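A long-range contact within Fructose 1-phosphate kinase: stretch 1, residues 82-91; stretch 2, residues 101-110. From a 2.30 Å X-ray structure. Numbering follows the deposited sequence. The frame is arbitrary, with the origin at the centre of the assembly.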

# COMPACT_ATOMS: atom_id res chain seq x y z
N GLU A 82 5.32 -18.40 4.48
CA GLU A 82 4.22 -17.55 4.94
C GLU A 82 4.54 -17.04 6.34
O GLU A 82 4.74 -17.83 7.28
CB GLU A 82 2.88 -18.30 4.92
CG GLU A 82 1.62 -17.41 5.13
CD GLU A 82 0.38 -18.21 5.51
OE1 GLU A 82 -0.47 -18.45 4.62
OE2 GLU A 82 0.24 -18.61 6.69
N VAL A 83 4.61 -15.73 6.47
CA VAL A 83 4.75 -15.09 7.78
C VAL A 83 3.41 -14.43 8.18
O VAL A 83 2.53 -14.24 7.33
CB VAL A 83 5.96 -14.11 7.84
CG1 VAL A 83 7.25 -14.86 7.49
CG2 VAL A 83 5.78 -12.95 6.89
N ASP A 84 3.27 -14.11 9.46
CA ASP A 84 2.00 -13.69 10.06
C ASP A 84 1.70 -12.19 9.91
O ASP A 84 0.61 -11.73 10.25
CB ASP A 84 1.96 -14.08 11.54
CG ASP A 84 2.26 -15.56 11.77
OD1 ASP A 84 1.76 -16.39 10.99
OD2 ASP A 84 3.00 -15.88 12.75
N GLU A 85 2.67 -11.43 9.41
CA GLU A 85 2.46 -10.01 9.15
C GLU A 85 2.68 -9.66 7.67
O GLU A 85 3.29 -10.43 6.92
CB GLU A 85 3.37 -9.15 10.04
CG GLU A 85 3.09 -9.28 11.52
CD GLU A 85 3.84 -8.27 12.36
OE1 GLU A 85 4.57 -7.43 11.79
OE2 GLU A 85 3.69 -8.32 13.59
N ASP A 86 2.20 -8.48 7.27
CA ASP A 86 2.25 -8.05 5.88
C ASP A 86 3.65 -7.81 5.33
O ASP A 86 4.48 -7.15 5.96
CB ASP A 86 1.40 -6.80 5.69
CG ASP A 86 -0.08 -7.08 5.76
OD1 ASP A 86 -0.47 -8.27 5.82
OD2 ASP A 86 -0.86 -6.12 5.76
N THR A 87 3.88 -8.35 4.13
CA THR A 87 5.05 -8.01 3.33
C THR A 87 5.07 -6.49 3.21
O THR A 87 4.01 -5.86 3.08
CB THR A 87 4.97 -8.69 1.95
OG1 THR A 87 5.20 -10.10 2.10
CG2 THR A 87 6.02 -8.13 1.00
N ARG A 88 6.25 -5.89 3.29
CA ARG A 88 6.33 -4.42 3.34
C ARG A 88 5.96 -3.74 2.03
O ARG A 88 6.07 -4.34 0.95
CB ARG A 88 7.70 -3.93 3.82
CG ARG A 88 8.87 -4.39 2.99
CD ARG A 88 10.14 -3.74 3.45
NE ARG A 88 11.29 -4.34 2.79
CZ ARG A 88 12.48 -3.78 2.65
NH1 ARG A 88 12.71 -2.55 3.09
NH2 ARG A 88 13.44 -4.45 2.04
N ILE A 89 5.52 -2.49 2.17
CA ILE A 89 5.29 -1.59 1.06
C ILE A 89 6.25 -0.41 1.16
O ILE A 89 6.15 0.43 2.05
CB ILE A 89 3.82 -1.06 0.97
CG1 ILE A 89 2.81 -2.22 0.88
CG2 ILE A 89 3.69 -0.16 -0.24
CD1 ILE A 89 1.30 -1.81 0.98
N ASN A 90 7.19 -0.38 0.23
CA ASN A 90 8.16 0.69 0.14
C ASN A 90 7.62 1.75 -0.81
O ASN A 90 6.99 1.42 -1.81
CB ASN A 90 9.46 0.13 -0.41
CG ASN A 90 10.13 -0.83 0.55
OD1 ASN A 90 9.69 -0.98 1.70
ND2 ASN A 90 11.20 -1.48 0.10
N VAL A 91 7.85 3.01 -0.48
CA VAL A 91 7.33 4.11 -1.30
C VAL A 91 8.44 4.83 -2.07
O VAL A 91 9.46 5.17 -1.50
CB VAL A 91 6.48 5.11 -0.47
CG1 VAL A 91 5.96 6.24 -1.34
CG2 VAL A 91 5.31 4.40 0.19
N ILE A 101 11.07 5.82 0.48
CA ILE A 101 10.66 5.59 1.86
C ILE A 101 10.53 4.09 2.06
O ILE A 101 9.56 3.47 1.63
CB ILE A 101 9.33 6.30 2.24
CG1 ILE A 101 9.37 7.78 1.85
CG2 ILE A 101 9.04 6.13 3.75
CD1 ILE A 101 8.01 8.41 1.72
N ASN A 102 11.54 3.51 2.71
CA ASN A 102 11.61 2.09 2.94
C ASN A 102 11.06 1.72 4.31
O ASN A 102 11.42 2.33 5.32
CB ASN A 102 13.05 1.61 2.79
CG ASN A 102 13.47 1.43 1.34
OD1 ASN A 102 13.08 2.21 0.46
ND2 ASN A 102 14.27 0.41 1.09
N ALA A 103 10.18 0.71 4.32
CA ALA A 103 9.45 0.26 5.51
C ALA A 103 10.16 -0.89 6.23
O ALA A 103 11.02 -1.55 5.63
CB ALA A 103 8.05 -0.16 5.12
N PRO A 104 9.82 -1.14 7.51
CA PRO A 104 10.35 -2.33 8.17
C PRO A 104 9.72 -3.59 7.57
O PRO A 104 8.65 -3.53 6.95
CB PRO A 104 9.90 -2.17 9.63
CG PRO A 104 9.40 -0.77 9.76
CD PRO A 104 8.95 -0.35 8.41
N GLY A 105 10.35 -4.73 7.73
CA GLY A 105 9.68 -5.95 7.31
C GLY A 105 8.53 -6.33 8.22
O GLY A 105 8.28 -5.68 9.24
N PRO A 106 7.80 -7.40 7.86
CA PRO A 106 6.95 -8.06 8.85
C PRO A 106 7.81 -8.65 9.98
O PRO A 106 9.02 -8.82 9.80
CB PRO A 106 6.32 -9.20 8.05
CG PRO A 106 7.27 -9.44 6.90
CD PRO A 106 7.75 -8.07 6.55
N HIS A 107 7.19 -8.92 11.13
CA HIS A 107 7.85 -9.73 12.14
C HIS A 107 7.91 -11.16 11.66
O HIS A 107 6.90 -11.74 11.26
CB HIS A 107 7.15 -9.67 13.50
CG HIS A 107 7.78 -10.55 14.53
ND1 HIS A 107 8.96 -10.22 15.17
CD2 HIS A 107 7.42 -11.76 15.02
CE1 HIS A 107 9.29 -11.18 16.01
NE2 HIS A 107 8.37 -12.13 15.94
N ILE A 108 9.12 -11.70 11.69
CA ILE A 108 9.37 -13.07 11.27
C ILE A 108 9.84 -13.87 12.49
O ILE A 108 10.86 -13.52 13.11
CB ILE A 108 10.43 -13.12 10.12
CG1 ILE A 108 9.95 -12.28 8.93
CG2 ILE A 108 10.70 -14.57 9.69
CD1 ILE A 108 11.06 -11.63 8.14
N THR A 109 9.07 -14.91 12.82
CA THR A 109 9.37 -15.79 13.96
C THR A 109 10.58 -16.67 13.66
O THR A 109 11.02 -16.77 12.52
CB THR A 109 8.16 -16.72 14.27
OG1 THR A 109 7.95 -17.60 13.16
CG2 THR A 109 6.89 -15.90 14.53
N SER A 110 11.11 -17.33 14.69
CA SER A 110 12.27 -18.21 14.54
C SER A 110 11.88 -19.48 13.80
O SER A 110 12.66 -20.00 13.00
CB SER A 110 12.84 -18.56 15.90
OG SER A 110 13.33 -17.40 16.54
O HOH W 1 5.36 -13.98 11.29

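The two stretches run antiparallel, their end-to-end directions 174° apart, but regular sheet pairing joins them at one end only. There V91 and I101 form a hydrogen-bonded pair: V91 N donates to I101 O at 2.8 Å, and I101 N donates to V91 O at 2.6 Å, both nearly straight. Beyond this pair, side chains take over from the backbone. N90, with chi1 in the m well, brings its amide round so that OD1 accepts from A103 N at 3.2 Å and an angle of 175°; an asparagine carbonyl here does what a main-chain carbonyl does in a sheet. E85 repeats the device farther along, its extended chain (chi2 t) placing OE1 3.1 Å from H107 N. R88 supplies the converse, a side-chain donor for a main-chain acceptor: NH1 lies 3.2 Å from A103 O, which sits at the edge of the guanidinium, near its plane, where the N-H groups point. Its NE and NH2 are satisfied elsewhere in the structure. A water bridges the loops, accepting from D84 N at 2.8 Å and donating to H107 O at 2.7 Å.

Packing fills the spaces between these bonds, and the stretches together bury 683 Å². P106 loses the most area to its partner. Lacking an N-H, proline leaves no backbone donor unpaired here, and its ring lies against the E85 and D86 backbone, with CD 3.4 Å from D86 O, while CG meets V83 CG2 at 3.8 Å. The other V83 methyl, CG1, reaches I108 CG1 at 4.0 Å, so a branched side chain serves two apolar neighbours. A103 points toward stretch 1, and its small CB fits 3.7 Å from I89 O. At the paired end, V91 and I101 share one face of the sheet, their CB atoms 4.1 Å apart; beta-branched residues suit such extended backbone.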